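Local coordinates for Lin0012 protein (Listeria innocua, PDB 3K17) that probably phosphorylates phosphomevalonate with ATP in the mevalonate pathway to isopentenyl diphosphate, as a kinase of the GHMP family, at residues V224-G227 with K228-Q232; K242-Q245 with H246-R250; E333-V336 with N337-K341. All coordinates share one frame; numbering follows the deposited sequence.

Interaction 1. Residues V224-G227 with K228-Q232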
loop_
_atom_site.group_PDB
_atom_site.type_symbol
_atom_site.label_atom_id
_atom_site.label_comp_id
_atom_site.label_asym_id
_atom_site.label_seq_id
_atom_site.Cartn_x
_atom_site.Cartn_y
_atom_site.Cartn_z
ATOM N N VAL A 224 -17.782 8.846 26.821
ATOM C CA VAL A 224 -16.516 9.554 26.796
ATOM C C VAL A 224 -15.476 8.895 25.918
ATOM O O VAL A 224 -15.232 7.694 26.019
ATOM C CB VAL A 224 -15.923 9.692 28.209
ATOM C CG1 VAL A 224 -14.561 10.372 28.137
ATOM C CG2 VAL A 224 -16.864 10.491 29.089
ATOM N N SER A 225 -14.878 9.695 25.046
ATOM C CA SER A 225 -13.819 9.224 24.169
ATOM C C SER A 225 -12.559 9.470 24.989
ATOM O O SER A 225 -11.847 10.451 24.779
ATOM C CB SER A 225 -13.793 10.042 22.875
ATOM O OG SER A 225 -13.716 11.432 23.149
ATOM N N THR A 226 -12.322 8.583 25.949
ATOM C CA THR A 226 -11.179 8.672 26.852
ATOM C C THR A 226 -9.899 9.172 26.199
ATOM O O THR A 226 -9.241 10.074 26.720
ATOM C CB THR A 226 -10.882 7.308 27.491
ATOM O OG1 THR A 226 -12.061 6.826 28.146
ATOM C CG2 THR A 226 -9.757 7.429 28.509
ATOM N N GLY A 227 -9.551 8.571 25.065
ATOM C CA GLY A 227 -8.341 8.947 24.358
ATOM C C GLY A 227 -8.058 10.431 24.389
ATOM O O GLY A 227 -7.005 10.863 24.863
ATOM N N LYS A 228 -9.008 11.215 23.893
ATOM C CA LYS A 228 -8.862 12.661 23.844
ATOM C C LYS A 228 -8.443 13.266 25.188
ATOM O O LYS A 228 -7.515 14.071 25.248
ATOM C CB LYS A 228 -10.170 13.300 23.383
ATOM C CG LYS A 228 -9.989 14.660 22.738
ATOM C CD LYS A 228 -11.305 15.411 22.653
ATOM C CE LYS A 228 -11.769 15.851 24.038
ATOM N NZ LYS A 228 -13.053 16.603 23.992
ATOM N N LEU A 229 -9.125 12.874 26.262
ATOM C CA LEU A 229 -8.816 13.393 27.593
ATOM C C LEU A 229 -7.460 12.948 28.117
ATOM O O LEU A 229 -6.692 13.757 28.628
ATOM C CB LEU A 229 -9.903 12.994 28.596
ATOM C CG LEU A 229 -11.200 13.806 28.532
ATOM C CD1 LEU A 229 -11.903 13.565 27.203
ATOM C CD2 LEU A 229 -12.102 13.414 29.693
ATOM N N VAL A 230 -7.166 11.660 27.994
ATOM C CA VAL A 230 -5.892 11.138 28.460
ATOM C C VAL A 230 -4.724 11.778 27.713
ATOM O O VAL A 230 -3.740 12.190 28.326
ATOM C CB VAL A 230 -5.821 9.606 28.286
ATOM C CG1 VAL A 230 -4.457 9.095 28.705
ATOM C CG2 VAL A 230 -6.899 8.947 29.123
ATOM N N SER A 231 -4.833 11.864 26.390
ATOM C CA SER A 231 -3.768 12.452 25.588
ATOM C C SER A 231 -3.560 13.919 25.964
ATOM O O SER A 231 -2.428 14.401 26.010
ATOM C CB SER A 231 -4.089 12.336 24.095
ATOM O OG SER A 231 -5.212 13.124 23.740
ATOM N N GLN A 232 -4.652 14.625 26.238
ATOM C CA GLN A 232 -4.554 16.028 26.615
ATOM C C GLN A 232 -3.803 16.167 27.939
ATOM O O GLN A 232 -2.933 17.029 28.076
ATOM C CB GLN A 232 -5.950 16.652 26.730
ATOM C CG GLN A 232 -6.699 16.737 25.405
ATOM C CD GLN A 232 -8.106 17.299 25.548
ATOM O OE1 GLN A 232 -8.906 16.812 26.352
ATOM N NE2 GLN A 232 -8.417 18.324 24.762
#
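Val-230 N and Ser-231 N donate to Thr-226 O and Gly-227 O in nearly straight bonds of 2.9 Å and 2.8 Å, as the chain leaves an extended loop and winds into an alpha helix. This is the first turn of helix 226-239. It follows strand 214-219 of the four-stranded antiparallel sheet in this GHMP-family kinase. The chain makes an inverse gamma turn about Ser-225 at the entry. Ser-225 O takes a weak bond from Lys-228 N.

Thr-226 and Val-230 sit one turn apart and meet through methyl groups. Thr-226 CG2 and Val-230 CG2 are 3.3 Å apart, a squeezed methyl pair. The threonine torsion explains the approach. CG2 lies opposite the backbone N and OG1 takes the place beside it, with chi1 at -56°. The methyl, not the hydroxyl, therefore meets the valine.

Val-224 reaches forward from the loop, and its CG1 lies 4.2 Å from Leu-229 CD2. This is a loose apolar contact. Val-224 also packs on Ser-316 and Asp-320, while Leu-229 packs on Tyr-21. Lys-228 and Ser-231 both pack against Gln-238 of the second subunit, so this turn also borders the subunit interface.

Ser-231 is buried. With chi1 at 67°, OG is tucked over the main chain and faces the carbonyls of the preceding turn. Its single proton is not settled between Gly-227 O and Lys-228 O, and the place of Lys-228 O is less sure. Ser-231 OG lies 3.1 Å from Gly-227 O, the same carbonyl oxygen that accepts Ser-231 N.

Interaction 2. Residues K242-Q245 with H246-R250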
loop_
_atom_site.group_PDB
_atom_site.type_symbol
_atom_site.label_atom_id
_atom_site.label_comp_id
_atom_site.label_asym_id
_atom_site.label_seq_id
_atom_site.Cartn_x
_atom_site.Cartn_y
_atom_site.Cartn_z
ATOM N N LYS A 242 5.272 21.444 36.641
ATOM C CA LYS A 242 5.097 21.992 37.980
ATOM C C LYS A 242 3.664 21.827 38.469
ATOM O O LYS A 242 3.431 21.347 39.576
ATOM C CB LYS A 242 5.484 23.473 38.007
ATOM C CG LYS A 242 5.402 24.096 39.395
ATOM C CD LYS A 242 5.856 25.547 39.395
ATOM C CE LYS A 242 5.764 26.149 40.790
ATOM N NZ LYS A 242 6.197 27.575 40.823
ATOM N N ASN A 243 2.708 22.236 37.644
ATOM C CA ASN A 243 1.303 22.119 38.005
ATOM C C ASN A 243 0.887 20.656 38.101
ATOM O O ASN A 243 0.177 20.269 39.025
ATOM C CB ASN A 243 0.429 22.844 36.978
ATOM C CG ASN A 243 0.438 24.349 37.166
ATOM O OD1 ASN A 243 0.041 25.102 36.274
ATOM N ND2 ASN A 243 0.880 24.796 38.336
ATOM N N TYR A 244 1.333 19.847 37.144
ATOM C CA TYR A 244 0.993 18.431 37.143
ATOM C C TYR A 244 1.529 17.772 38.405
ATOM O O TYR A 244 0.847 16.961 39.028
ATOM C CB TYR A 244 1.578 17.732 35.915
ATOM C CG TYR A 244 1.183 16.271 35.813
ATOM C CD1 TYR A 244 -0.136 15.904 35.543
ATOM C CD2 TYR A 244 2.122 15.258 36.006
ATOM C CE1 TYR A 244 -0.512 14.563 35.468
ATOM C CE2 TYR A 244 1.756 13.913 35.934
ATOM C CZ TYR A 244 0.440 13.573 35.663
ATOM O OH TYR A 244 0.079 12.246 35.577
ATOM N N GLN A 245 2.752 18.130 38.785
ATOM C CA GLN A 245 3.359 17.557 39.977
ATOM C C GLN A 245 2.607 17.998 41.231
ATOM O O GLN A 245 2.529 17.257 42.211
ATOM C CB GLN A 245 4.837 17.954 40.076
ATOM C CG GLN A 245 5.578 17.261 41.211
ATOM C CD GLN A 245 5.457 15.743 41.151
ATOM O OE1 GLN A 245 5.940 15.101 40.213
ATOM N NE2 GLN A 245 4.805 15.164 42.157
ATOM N N HIS A 246 2.053 19.206 41.195
ATOM C CA HIS A 246 1.288 19.719 42.329
ATOM C C HIS A 246 0.057 18.844 42.473
ATOM O O HIS A 246 -0.352 18.493 43.580
ATOM C CB HIS A 246 0.853 21.166 42.081
ATOM C CG HIS A 246 -0.080 21.699 43.125
ATOM N ND1 HIS A 246 0.286 21.844 44.447
ATOM C CD2 HIS A 246 -1.366 22.117 43.043
ATOM C CE1 HIS A 246 -0.733 22.328 45.134
ATOM N NE2 HIS A 246 -1.747 22.502 44.306
ATOM N N PHE A 247 -0.539 18.510 41.333
ATOM C CA PHE A 247 -1.716 17.652 41.301
ATOM C C PHE A 247 -1.383 16.316 41.960
ATOM O O PHE A 247 -2.067 15.885 42.887
ATOM C CB PHE A 247 -2.163 17.417 39.854
ATOM C CG PHE A 247 -3.128 16.274 39.696
ATOM C CD1 PHE A 247 -4.364 16.294 40.331
ATOM C CD2 PHE A 247 -2.790 15.166 38.925
ATOM C CE1 PHE A 247 -5.250 15.221 40.204
ATOM C CE2 PHE A 247 -3.668 14.093 38.791
ATOM C CZ PHE A 247 -4.898 14.119 39.431
ATOM N N LEU A 248 -0.322 15.672 41.481
ATOM C CA LEU A 248 0.101 14.383 42.023
ATOM C C LEU A 248 0.354 14.442 43.525
ATOM O O LEU A 248 -0.214 13.666 44.292
ATOM C CB LEU A 248 1.375 13.902 41.320
ATOM C CG LEU A 248 1.289 13.515 39.840
ATOM C CD1 LEU A 248 2.666 13.051 39.370
ATOM C CD2 LEU A 248 0.256 12.407 39.643
ATOM N N THR A 249 1.223 15.358 43.937
ATOM C CA THR A 249 1.565 15.520 45.350
ATOM C C THR A 249 0.304 15.677 46.178
ATOM O O THR A 249 0.121 15.020 47.205
ATOM C CB THR A 249 2.444 16.762 45.560
ATOM O OG1 THR A 249 3.643 16.628 44.786
ATOM C CG2 THR A 249 2.795 16.928 47.046
ATOM N N ARG A 250 -0.562 16.568 45.716
ATOM C CA ARG A 250 -1.824 16.835 46.386
ATOM C C ARG A 250 -2.660 15.547 46.416
ATOM O O ARG A 250 -3.270 15.204 47.430
ATOM C CB ARG A 250 -2.567 17.935 45.629
ATOM C CG ARG A 250 -3.754 18.498 46.369
ATOM C CD ARG A 250 -3.332 19.539 47.396
ATOM N NE ARG A 250 -4.380 19.709 48.393
ATOM C CZ ARG A 250 -4.646 18.814 49.334
ATOM N NH1 ARG A 250 -3.934 17.699 49.406
ATOM N NH2 ARG A 250 -5.632 19.022 50.192
#
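The Tyr-244 ring and the Leu-248 side chain meet at a slant, with Leu-248 CG over one face of the ring. The closest pair is Tyr-244 CE2 and Leu-248 CD1, at 3.7 Å. The other methyl, CD2, lies near the phenol end, 4.1 Å from Tyr-244 OH. The isobutyl group thus runs along the CD2-CE2 side of the ring toward the hydroxyl. Tyr-244 CG stands opposite its own backbone N, with chi1 at -176°, and the ring inclines along the helix toward the next turn.

Phe-247 also approaches this ring obliquely. Its CD2 is 4.2 Å from Tyr-244 CE1, a looser contact than that of the leucine. Tyr-244 O lies at the edge of the Phe-247 ring, near its plane. The same carbonyl accepts Leu-248 N at 3.0 Å.

In this GHMP-family kinase these are i to i+3 and i to i+4 contacts near the start of alpha helix 241-264, which follows helix 226-239. Tyr-244 packs back on Ile-233 and Phe-236 of that preceding helix. Phe-247 packs on Ile-280 and Leu-284 of helix 267-288. The buried tyrosine ring is held at its far end by a hydrogen bond from Tyr-244 OH to Glu-25 OE2.

Gln-245 and Thr-249 lie on an exposed side, their side chains crossing at about a right angle. Gln-245 NE2 is 3.7 Å from Leu-248 CB, while Gln-245 O is gripped by two donors. Thr-249 N and Thr-249 OG1 each lie 2.9 Å from Gln-245 O. They reach it from opposite faces of the carbonyl plane, the hydroxyl tilted 35° out of it. Thr-249 OG1 stands beside its own backbone N, with chi1 at -59°, which lets both donors share the one oxygen.

Interaction 3. Residues E333-V336 with N337-K341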
loop_
_atom_site.group_PDB
_atom_site.type_symbol
_atom_site.label_atom_id
_atom_site.label_comp_id
_atom_site.label_asym_id
_atom_site.label_seq_id
_atom_site.Cartn_x
_atom_site.Cartn_y
_atom_site.Cartn_z
ATOM N N GLU A 333 -31.771 8.980 48.661
ATOM C CA GLU A 333 -32.953 8.982 47.804
ATOM C C GLU A 333 -33.282 10.400 47.345
ATOM O O GLU A 333 -33.666 10.614 46.193
ATOM C CB GLU A 333 -34.145 8.371 48.545
ATOM C CG GLU A 333 -33.889 6.938 49.009
ATOM C CD GLU A 333 -35.044 6.355 49.808
ATOM O OE1 GLU A 333 -35.556 7.054 50.708
ATOM O OE2 GLU A 333 -35.427 5.194 49.545
ATOM N N LYS A 334 -33.131 11.366 48.247
ATOM C CA LYS A 334 -33.383 12.765 47.916
ATOM C C LYS A 334 -32.365 13.206 46.872
ATOM O O LYS A 334 -32.695 13.931 45.932
ATOM C CB LYS A 334 -33.239 13.657 49.154
ATOM C CG LYS A 334 -34.552 14.079 49.805
ATOM C CD LYS A 334 -35.261 12.916 50.479
ATOM C CE LYS A 334 -36.514 13.391 51.208
ATOM N NZ LYS A 334 -36.195 14.383 52.277
ATOM N N LEU A 335 -31.120 12.770 47.050
ATOM C CA LEU A 335 -30.057 13.117 46.116
ATOM C C LEU A 335 -30.384 12.543 44.739
ATOM O O LEU A 335 -30.324 13.251 43.734
ATOM C CB LEU A 335 -28.719 12.560 46.600
ATOM C CG LEU A 335 -27.517 12.758 45.673
ATOM C CD1 LEU A 335 -27.282 14.232 45.432
ATOM C CD2 LEU A 335 -26.287 12.111 46.299
ATOM N N VAL A 336 -30.730 11.260 44.706
ATOM C CA VAL A 336 -31.079 10.584 43.464
ATOM C C VAL A 336 -32.236 11.288 42.745
ATOM O O VAL A 336 -32.221 11.427 41.524
ATOM C CB VAL A 336 -31.459 9.108 43.730
ATOM C CG1 VAL A 336 -32.092 8.484 42.485
ATOM C CG2 VAL A 336 -30.210 8.322 44.120
ATOM N N ASN A 337 -33.238 11.732 43.501
ATOM C CA ASN A 337 -34.378 12.424 42.908
ATOM C C ASN A 337 -33.911 13.705 42.217
ATOM O O ASN A 337 -34.384 14.040 41.130
ATOM C CB ASN A 337 -35.429 12.746 43.979
ATOM C CG ASN A 337 -36.607 13.539 43.424
ATOM O OD1 ASN A 337 -36.587 14.769 43.403
ATOM N ND2 ASN A 337 -37.636 12.832 42.957
ATOM N N GLU A 338 -32.982 14.418 42.847
ATOM C CA GLU A 338 -32.443 15.642 42.265
ATOM C C GLU A 338 -31.671 15.323 40.984
ATOM O O GLU A 338 -31.783 16.041 39.986
ATOM C CB GLU A 338 -31.525 16.345 43.262
ATOM C CG GLU A 338 -32.271 16.984 44.418
ATOM C CD GLU A 338 -33.373 17.914 43.938
ATOM O OE1 GLU A 338 -33.076 18.828 43.138
ATOM O OE2 GLU A 338 -34.536 17.729 44.357
ATOM N N TRP A 339 -30.891 14.243 41.015
ATOM C CA TRP A 339 -30.122 13.834 39.842
ATOM C C TRP A 339 -31.055 13.536 38.667
ATOM O O TRP A 339 -30.831 14.000 37.554
ATOM C CB TRP A 339 -29.309 12.560 40.120
ATOM C CG TRP A 339 -28.081 12.720 40.975
ATOM C CD1 TRP A 339 -27.541 13.883 41.447
ATOM C CD2 TRP A 339 -27.209 11.666 41.415
ATOM N NE1 TRP A 339 -26.385 13.619 42.148
ATOM C CE2 TRP A 339 -26.160 12.267 42.144
ATOM C CE3 TRP A 339 -27.216 10.273 41.261
ATOM C CZ2 TRP A 339 -25.125 11.524 42.715
ATOM C CZ3 TRP A 339 -26.185 9.532 41.831
ATOM C CH2 TRP A 339 -25.154 10.163 42.550
ATOM N N GLU A 340 -32.097 12.752 38.928
ATOM C CA GLU A 340 -33.027 12.343 37.884
ATOM C C GLU A 340 -33.761 13.478 37.188
ATOM O O GLU A 340 -34.070 13.379 36.001
ATOM C CB GLU A 340 -34.033 11.334 38.435
ATOM C CG GLU A 340 -33.390 10.065 38.949
ATOM C CD GLU A 340 -34.409 9.051 39.420
ATOM O OE1 GLU A 340 -35.342 9.435 40.154
ATOM O OE2 GLU A 340 -34.271 7.866 39.064
ATOM N N LYS A 341 -34.047 14.554 37.915
ATOM C CA LYS A 341 -34.727 15.686 37.304
ATOM C C LYS A 341 -33.756 16.388 36.366
ATOM O O LYS A 341 -34.155 17.187 35.515
ATOM C CB LYS A 341 -35.216 16.665 38.374
ATOM C CG LYS A 341 -36.297 16.108 39.282
ATOM C CD LYS A 341 -36.757 17.157 40.297
ATOM C CE LYS A 341 -35.596 17.645 41.163
ATOM N NZ LYS A 341 -36.027 18.610 42.224
#
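Leu-335 lies over one face of the Trp-339 indole, its CG 3.6 Å above the ring plane and offset toward the rim. This is a CH-pi contact over the five-membered ring, with CG 4.1 Å from its centroid. The two leucine methyls lie to either side of Trp-339 CE2. Leu-335 CD1 is 3.5 Å from Trp-339 NE1, and Leu-335 CD2 is 3.8 Å from Trp-339 CZ2. Leu-335 O lies over the same face, while accepting Trp-339 N in its carbonyl plane. The indole NE1 donates to Leu-300 O of the same chain.

Both residues are buried on the inner side of helix 329-341, in the GHMP kinase C-terminal region. They pack on Ala-324 of strand 321-326, and Leu-335 also touches helix 295-306.

Val-336 and Glu-340 cross at a slant one turn apart, and both touch His-346 of strand 345-346. Val-336 CG1 is 3.9 Å from Glu-340 CD. On the exposed side, Lys-341 NZ makes a salt bridge to Glu-338 OE2, 2.7 Å away.

The chemistry is thus divided round the helix. Apolar packing fills the buried side, where the bond to Leu-300 satisfies the indole N-H and should limit rotation of the ring.

In the fold
All three are local contacts, each only partly buried. Interaction 1 joins a loop to the first turn of its helix, while 2 and 3 lie within helices. Interactions 1 and 2 lie on consecutive helices, 226-239 and 241-264, with centres about 20 Å apart. Tyr-21 touches both, through Leu-229 and Phe-247. Interaction 3 lies on helix 329-341, about 34 Å from interaction 2 between centres, and packs on the four-stranded sheet. Interaction 1 alone touches another subunit, and it has no aromatic ring. Interactions 2 and 3 each bury an aromatic ring under a leucine four residues away. Interaction 3 has a salt bridge within its own residues, whereas Arg-250 of interaction 2 pairs with Glu-253 and Glu-276 outside it.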